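Local coordinates for beta-glucosidase (Chaetomella raphigera, PDB 6JXG), which probably hydrolyses terminal, non-reducing beta-D-glucosyl residues with release of beta-D-glucose, as a secreted family 3 glycoside hydrolase of cellulose breakdown, at residues I103-I117 with V150-Q162. Sequence-based numbering, arbitrary orientation.
Sequences INVQLGPVAGPIGKI and VQACAKHFIGNEQ
Val105 pairs in parallel with Gln151, their CA atoms 4.7 Å apart, through bonds from Gln151 N to Asn104 O and from Gln106 N to Gln151 O; farther along, the inverse gamma turn at Leu107 and the cis peptide before Pro109 interrupt regular pairing, yet Cys153 N still reaches Gly108 O and Lys155 N reaches Pro109 O. Lys155 sends an extended chain obliquely across Val110, whose CG2 lies 3.8 Å from Lys155 CE, and its NZ donates to Leu107 O at 3.0 Å from above the carbonyl plane, 41° out of it. Gly112 O is gripped twice by one residue: His156 N comes in on a lone pair, while His156 ND1 meets it at 2.7 Å, nearly in the ring plane, which fixes the imidazole's rotation. Lys155 CG covers one face of that ring, 3.6 Å above its centre. At the far end the Glu161 chain, bent at chi2 (-73°), turns its carboxylate into the 114-116 backbone. Glu161 OE2 takes Ile114 N at 2.9 Å and OE1 takes Gly115 N, both on syn lone pairs, whereas Lys116 N approaches OE1 from above the carboxylate plane. A water 2.8 Å from Glu161 OE1 donates to it and to Glu161 O and accepts from Ile117 N. A glutamine here would probably leave at least one of these amides facing an NH2 group, without its acceptor. Between strands 55-57 and 196-199, strands 105-106 and 151-157, paired in parallel and joined through helix 131-147, form a beta-alpha-beta unit, as in the right-handed crossovers of TIM barrels, in the N-terminal domain of this family 3 glycoside hydrolase.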
ATOM      1  N   ILE A 103     -10.074 -10.251  16.411  1.00 12.15           N
ATOM      2  CA  ILE A 103      -9.679  -8.845  16.165  1.00 13.17           C
ATOM      3  C   ILE A 103     -10.845  -8.081  15.601  1.00 12.46           C
ATOM      4  O   ILE A 103     -11.421  -8.446  14.556  1.00 15.37           O
ATOM      5  CB  ILE A 103      -8.438  -8.773  15.257  1.00 11.95           C
ATOM      6  CG1 ILE A 103      -7.276  -9.398  15.989  1.00 13.12           C
ATOM      7  CG2 ILE A 103      -8.119  -7.315  14.843  1.00 12.01           C
ATOM      8  CD1 ILE A 103      -6.036  -9.588  15.205  1.00 13.56           C
ATOM      9  N   ASN A 104     -11.234  -6.983  16.268  1.00 12.02           N
ATOM     10  CA  ASN A 104     -12.329  -6.199  15.736  1.00 10.80           C
ATOM     11  C   ASN A 104     -11.946  -5.259  14.555  1.00 11.39           C
ATOM     12  O   ASN A 104     -12.683  -5.185  13.541  1.00 11.28           O
ATOM     13  CB  ASN A 104     -13.066  -5.395  16.808  1.00 11.23           C
ATOM     14  CG  ASN A 104     -13.813  -6.304  17.818  1.00 11.49           C
ATOM     15  OD1 ASN A 104     -14.961  -6.834  17.564  1.00 13.93           O
ATOM     16  ND2 ASN A 104     -13.166  -6.545  18.885  1.00  9.26           N
ATOM     17  N   VAL A 105     -10.836  -4.552  14.740  1.00 11.02           N
ATOM     18  CA  VAL A 105     -10.349  -3.546  13.789  1.00 10.83           C
ATOM     19  C   VAL A 105      -8.930  -3.934  13.437  1.00  9.95           C
ATOM     20  O   VAL A 105      -8.065  -3.992  14.324  1.00  9.57           O
ATOM     21  CB  VAL A 105     -10.383  -2.135  14.397  1.00 10.68           C
ATOM     22  CG1 VAL A 105      -9.949  -1.116  13.340  1.00 10.64           C
ATOM     23  CG2 VAL A 105     -11.819  -1.868  14.899  1.00 11.66           C
ATOM     24  N   GLN A 106      -8.712  -4.201  12.162  1.00 10.40           N
ATOM     25  CA  GLN A 106      -7.382  -4.487  11.628  1.00 10.39           C
ATOM     26  C   GLN A 106      -6.825  -3.193  11.055  1.00 10.49           C
ATOM     27  O   GLN A 106      -7.456  -2.592  10.168  1.00 10.37           O
ATOM     28  CB  GLN A 106      -7.457  -5.570  10.564  1.00 11.14           C
ATOM     29  CG  GLN A 106      -6.114  -6.143  10.167  1.00 10.81           C
ATOM     30  CD  GLN A 106      -5.353  -6.798  11.286  1.00 10.66           C
ATOM     31  OE1 GLN A 106      -5.923  -7.305  12.261  1.00 10.70           O
ATOM     32  NE2 GLN A 106      -4.035  -6.852  11.131  1.00  9.53           N
ATOM     33  N   LEU A 107      -5.603  -2.813  11.487  1.00  9.91           N
ATOM     34  CA  LEU A 107      -5.120  -1.449  11.225  1.00 10.14           C
ATOM     35  C   LEU A 107      -4.430  -1.391   9.856  1.00 10.46           C
ATOM     36  O   LEU A 107      -3.189  -1.360   9.768  1.00 11.30           O
ATOM     37  CB  LEU A 107      -4.197  -0.982  12.393  1.00 10.01           C
ATOM     38  CG  LEU A 107      -4.966  -0.896  13.730  1.00  9.69           C
ATOM     39  CD1 LEU A 107      -4.003  -0.568  14.839  1.00  9.57           C
ATOM     40  CD2 LEU A 107      -6.131   0.093  13.704  1.00  9.86           C
ATOM     41  N   GLY A 108      -5.239  -1.443   8.803  1.00 10.97           N
ATOM     42  CA  GLY A 108      -4.795  -1.164   7.424  1.00 10.80           C
ATOM     43  C   GLY A 108      -6.051  -1.208   6.527  1.00 10.70           C
ATOM     44  O   GLY A 108      -7.153  -1.577   6.980  1.00 10.83           O
ATOM     45  N   PRO A 109      -5.901  -0.926   5.242  1.00  9.46           N
ATOM     46  CA  PRO A 109      -4.694  -0.693   4.537  1.00  9.70           C
ATOM     47  C   PRO A 109      -4.239   0.798   4.553  1.00  9.92           C
ATOM     48  O   PRO A 109      -4.811   1.618   5.194  1.00  9.48           O
ATOM     49  CB  PRO A 109      -5.011  -1.150   3.129  1.00  9.24           C
ATOM     50  CG  PRO A 109      -6.489  -0.784   2.932  1.00  9.62           C
ATOM     51  CD  PRO A 109      -7.068  -0.872   4.350  1.00  9.63           C
ATOM     52  N   VAL A 110      -3.116   1.050   3.890  1.00 10.96           N
ATOM     53  CA  VAL A 110      -2.437   2.329   3.957  1.00 10.21           C
ATOM     54  C   VAL A 110      -2.610   3.144   2.690  1.00 10.58           C
ATOM     55  O   VAL A 110      -2.077   2.785   1.625  1.00 10.86           O
ATOM     56  CB  VAL A 110      -0.935   2.094   4.266  1.00 10.59           C
ATOM     57  CG1 VAL A 110      -0.178   3.404   4.187  1.00 10.51           C
ATOM     58  CG2 VAL A 110      -0.724   1.434   5.648  1.00 11.03           C
ATOM     59  N   ALA A 111      -3.407   4.207   2.796  1.00 10.56           N
ATOM     60  CA  ALA A 111      -3.563   5.240   1.744  1.00 11.37           C
ATOM     61  C   ALA A 111      -2.650   6.451   1.868  1.00 10.93           C
ATOM     62  O   ALA A 111      -2.598   7.269   0.933  1.00 11.91           O
ATOM     63  CB  ALA A 111      -4.972   5.775   1.717  1.00 10.89           C
ATOM     64  N   GLY A 112      -2.023   6.619   3.034  1.00  9.95           N
ATOM     65  CA  GLY A 112      -1.167   7.799   3.370  1.00  9.94           C
ATOM     66  C   GLY A 112      -0.076   7.254   4.303  1.00  9.82           C
ATOM     67  O   GLY A 112      -0.342   6.772   5.409  1.00  9.89           O
ATOM     68  N   PRO A 113       1.185   7.332   3.896  1.00  9.87           N
ATOM     69  CA  PRO A 113       1.722   7.986   2.715  1.00  9.90           C
ATOM     70  C   PRO A 113       1.361   7.267   1.378  1.00 10.37           C
ATOM     71  O   PRO A 113       1.227   5.997   1.321  1.00 11.51           O
ATOM     72  CB  PRO A 113       3.195   7.868   2.934  1.00 10.12           C
ATOM     73  CG  PRO A 113       3.370   6.559   3.701  1.00 10.12           C
ATOM     74  CD  PRO A 113       2.227   6.605   4.660  1.00 10.10           C
ATOM     75  N   ILE A 114       1.245   8.045   0.316  1.00 10.25           N
ATOM     76  CA  ILE A 114       1.193   7.475  -1.034  1.00 10.51           C
ATOM     77  C   ILE A 114       2.623   7.185  -1.510  1.00 10.50           C
ATOM     78  O   ILE A 114       2.839   6.293  -2.342  1.00  9.39           O
ATOM     79  CB  ILE A 114       0.441   8.356  -2.066  1.00 11.59           C
ATOM     80  CG1 ILE A 114       1.198   9.645  -2.404  1.00 11.85           C
ATOM     81  CG2 ILE A 114      -1.006   8.680  -1.632  1.00 11.39           C
ATOM     82  CD1 ILE A 114       0.494  10.471  -3.526  1.00 12.22           C
ATOM     83  N   GLY A 115       3.616   7.930  -0.980  1.00 11.19           N
ATOM     84  CA  GLY A 115       5.001   7.769  -1.355  1.00 10.80           C
ATOM     85  C   GLY A 115       5.528   8.800  -2.368  1.00 12.06           C
ATOM     86  O   GLY A 115       6.331   8.450  -3.182  1.00 11.61           O
ATOM     87  N   LYS A 116       5.083  10.062  -2.247  1.00 12.62           N
ATOM     88  CA  LYS A 116       5.535  11.183  -3.063  1.00 14.93           C
ATOM     89  C   LYS A 116       7.055  11.407  -2.959  1.00 13.84           C
ATOM     90  O   LYS A 116       7.675  11.926  -3.930  1.00 14.28           O
ATOM     91  CB  LYS A 116       4.797  12.486  -2.676  1.00 16.24           C
ATOM     92  CG  LYS A 116       5.745  13.672  -2.396  1.00 19.83           C
ATOM     93  CD  LYS A 116       5.178  14.524  -1.384  1.00 20.11           C
ATOM     94  CE  LYS A 116       6.040  15.212  -0.399  1.00 17.79           C
ATOM     95  NZ  LYS A 116       6.606  16.499  -0.788  1.00 17.14           N
ATOM     96  N   ILE A 117       7.627  11.018  -1.822  1.00 11.69           N
ATOM     97  CA  ILE A 117       9.093  11.111  -1.563  1.00 12.58           C
ATOM     98  C   ILE A 117       9.676   9.725  -1.622  1.00 13.07           C
ATOM     99  O   ILE A 117       9.390   8.872  -0.756  1.00 12.62           O
ATOM    100  CB  ILE A 117       9.436  11.773  -0.204  1.00 11.79           C
ATOM    101  CG1 ILE A 117       8.823  13.167  -0.116  1.00 12.68           C
ATOM    102  CG2 ILE A 117      10.936  11.737   0.046  1.00 12.69           C
ATOM    103  CD1 ILE A 117       8.785  13.737   1.265  1.00 12.64           C
ATOM    104  N   VAL A 150     -13.951  -8.406   9.343  1.00 11.30           N
ATOM    105  CA  VAL A 150     -13.192  -7.494  10.209  1.00 10.71           C
ATOM    106  C   VAL A 150     -13.495  -6.054   9.728  1.00 11.08           C
ATOM    107  O   VAL A 150     -13.901  -5.826   8.558  1.00 11.25           O
ATOM    108  CB  VAL A 150     -11.637  -7.755  10.177  1.00 10.76           C
ATOM    109  CG1 VAL A 150     -11.025  -7.238   8.886  1.00 10.68           C
ATOM    110  CG2 VAL A 150     -10.945  -7.069  11.322  1.00 10.72           C
ATOM    111  N   GLN A 151     -13.384  -5.087  10.630  1.00  9.82           N
ATOM    112  CA  GLN A 151     -13.432  -3.657  10.257  1.00  9.36           C
ATOM    113  C   GLN A 151     -12.031  -3.250   9.743  1.00  9.75           C
ATOM    114  O   GLN A 151     -11.019  -3.509  10.404  1.00 10.43           O
ATOM    115  CB  GLN A 151     -13.756  -2.799  11.478  1.00  9.72           C
ATOM    116  CG  GLN A 151     -15.119  -3.105  12.091  1.00 10.43           C
ATOM    117  CD  GLN A 151     -15.443  -2.306  13.352  1.00 11.38           C
ATOM    118  OE1 GLN A 151     -15.748  -2.884  14.459  1.00 13.31           O
ATOM    119  NE2 GLN A 151     -15.383  -1.003  13.238  1.00  9.60           N
ATOM    120  N   ALA A 152     -11.945  -2.684   8.569  1.00  8.83           N
ATOM    121  CA  ALA A 152     -10.695  -2.154   8.086  1.00  9.52           C
ATOM    122  C   ALA A 152     -10.549  -0.708   8.570  1.00 10.03           C
ATOM    123  O   ALA A 152     -11.495  -0.080   9.070  1.00 10.52           O
ATOM    124  CB  ALA A 152     -10.668  -2.196   6.536  1.00  9.89           C
ATOM    125  N   CYS A 153      -9.323  -0.208   8.479  1.00 10.76           N
ATOM    126  CA  CYS A 153      -8.935   1.084   8.975  1.00 10.45           C
ATOM    127  C   CYS A 153      -7.963   1.680   7.939  1.00 10.61           C
ATOM    128  O   CYS A 153      -6.744   1.404   7.944  1.00 11.02           O
ATOM    129  CB  CYS A 153      -8.220   0.976  10.327  1.00 11.98           C
ATOM    130  SG  CYS A 153      -7.822   2.658  11.017  1.00 12.95           S
ATOM    131  N   ALA A 154      -8.475   2.565   7.118  1.00 10.99           N
ATOM    132  CA  ALA A 154      -7.643   3.312   6.219  1.00 11.18           C
ATOM    133  C   ALA A 154      -6.779   4.343   6.965  1.00 10.69           C
ATOM    134  O   ALA A 154      -7.299   5.263   7.648  1.00 11.02           O
ATOM    135  CB  ALA A 154      -8.492   4.016   5.163  1.00 11.17           C
ATOM    136  N   LYS A 155      -5.476   4.264   6.774  1.00 10.99           N
ATOM    137  CA  LYS A 155      -4.551   5.121   7.553  1.00 10.49           C
ATOM    138  C   LYS A 155      -3.473   5.643   6.587  1.00 11.07           C
ATOM    139  O   LYS A 155      -3.232   4.982   5.530  1.00 10.93           O
ATOM    140  CB  LYS A 155      -3.969   4.330   8.738  1.00 10.50           C
ATOM    141  CG  LYS A 155      -2.973   3.230   8.429  1.00 11.22           C
ATOM    142  CD  LYS A 155      -2.706   2.326   9.646  1.00 11.23           C
ATOM    143  CE  LYS A 155      -1.468   1.521   9.354  1.00 11.35           C
ATOM    144  NZ  LYS A 155      -1.079   0.611  10.441  1.00 11.24           N
ATOM    145  N   HIS A 156      -2.768   6.723   6.875  1.00 10.53           N
ATOM    146  CA  HIS A 156      -2.834   7.628   7.998  1.00 10.54           C
ATOM    147  C   HIS A 156      -3.252   8.969   7.383  1.00 11.13           C
ATOM    148  O   HIS A 156      -2.611   9.475   6.430  1.00 10.56           O
ATOM    149  CB  HIS A 156      -1.448   7.794   8.634  1.00 10.40           C
ATOM    150  CG  HIS A 156      -0.750   6.501   8.912  1.00 11.59           C
ATOM    151  ND1 HIS A 156      -0.063   5.803   7.938  1.00 12.07           N
ATOM    152  CD2 HIS A 156      -0.672   5.756  10.037  1.00 10.86           C
ATOM    153  CE1 HIS A 156       0.445   4.702   8.473  1.00 12.08           C
ATOM    154  NE2 HIS A 156       0.113   4.672   9.749  1.00 11.96           N
ATOM    155  N   PHE A 157      -4.394   9.467   7.825  1.00 10.95           N
ATOM    156  CA  PHE A 157      -4.980  10.665   7.285  1.00 12.15           C
ATOM    157  C   PHE A 157      -4.377  11.921   8.003  1.00 11.19           C
ATOM    158  O   PHE A 157      -4.686  12.152   9.165  1.00 11.36           O
ATOM    159  CB  PHE A 157      -6.508  10.658   7.525  1.00 11.72           C
ATOM    160  CG  PHE A 157      -7.223  11.848   6.885  1.00 12.75           C
ATOM    161  CD1 PHE A 157      -7.556  11.799   5.565  1.00 13.97           C
ATOM    162  CD2 PHE A 157      -7.504  13.036   7.630  1.00 13.89           C
ATOM    163  CE1 PHE A 157      -8.224  12.891   4.934  1.00 14.94           C
ATOM    164  CE2 PHE A 157      -8.155  14.119   7.022  1.00 13.76           C
ATOM    165  CZ  PHE A 157      -8.489  14.035   5.658  1.00 14.95           C
ATOM    166  N   ILE A 158      -3.546  12.743   7.363  1.00 12.14           N
ATOM    167  CA  ILE A 158      -3.141  12.694   5.989  1.00 11.33           C
ATOM    168  C   ILE A 158      -1.835  13.554   5.907  1.00 12.41           C
ATOM    169  O   ILE A 158      -1.554  14.371   6.801  1.00 11.10           O
ATOM    170  CB  ILE A 158      -4.285  13.286   5.065  1.00 11.99           C
ATOM    171  CG1 ILE A 158      -4.031  12.933   3.594  1.00 11.91           C
ATOM    172  CG2 ILE A 158      -4.446  14.792   5.321  1.00 12.87           C
ATOM    173  CD1 ILE A 158      -5.228  13.053   2.653  1.00 12.27           C
ATOM    174  N   GLY A 159      -1.103  13.450   4.798  1.00 12.78           N
ATOM    175  CA  GLY A 159       0.145  14.197   4.619  1.00 11.86           C
ATOM    176  C   GLY A 159       1.327  13.710   5.414  1.00 13.30           C
ATOM    177  O   GLY A 159       2.294  14.455   5.577  1.00 13.14           O
ATOM    178  N   ASN A 160       1.299  12.455   5.899  1.00 13.50           N
ATOM    179  CA  ASN A 160       2.469  11.862   6.615  1.00 12.21           C
ATOM    180  C   ASN A 160       3.348  11.174   5.584  1.00 12.50           C
ATOM    181  O   ASN A 160       3.411   9.960   5.473  1.00 12.83           O
ATOM    182  CB  ASN A 160       1.944  10.930   7.674  1.00 13.66           C
ATOM    183  CG  ASN A 160       3.009  10.200   8.439  1.00 13.53           C
ATOM    184  OD1 ASN A 160       4.171  10.674   8.569  1.00 16.54           O
ATOM    185  ND2 ASN A 160       2.623   9.077   8.991  1.00 13.55           N
ATOM    186  N   GLU A 161       3.983  11.999   4.763  1.00 12.28           N
ATOM    187  CA  GLU A 161       4.746  11.536   3.596  1.00 11.55           C
ATOM    188  C   GLU A 161       6.227  11.303   3.932  1.00 11.89           C
ATOM    189  O   GLU A 161       6.986  10.989   3.041  1.00 12.75           O
ATOM    190  CB  GLU A 161       4.520  12.483   2.414  1.00 11.52           C
ATOM    191  CG  GLU A 161       3.059  12.474   1.927  1.00 11.22           C
ATOM    192  CD  GLU A 161       2.707  11.174   1.178  1.00 11.46           C
ATOM    193  OE1 GLU A 161       3.677  10.570   0.599  1.00 10.08           O
ATOM    194  OE2 GLU A 161       1.467  10.785   1.166  1.00 10.68           O
ATOM    195  N   GLN A 162       6.632  11.569   5.176  1.00 11.88           N
ATOM    196  CA  GLN A 162       7.990  11.195   5.651  1.00 12.81           C
ATOM    197  C   GLN A 162       7.978  10.868   7.126  1.00 12.21           C
ATOM    198  O   GLN A 162       7.166  11.388   7.886  1.00 11.34           O
ATOM    199  CB  GLN A 162       9.028  12.290   5.365  1.00 14.13           C
ATOM    200  CG  GLN A 162       8.715  13.616   6.105  1.00 14.83           C
ATOM    201  CD  GLN A 162       9.763  14.679   5.778  1.00 15.71           C
ATOM    202  OE1 GLN A 162       9.974  15.006   4.597  1.00 13.89           O
ATOM    203  NE2 GLN A 162      10.481  15.127   6.790  1.00 15.27           N
TER
HETATM  204  O   HOH W   1       6.388  10.038   0.645  1.00 12.11           O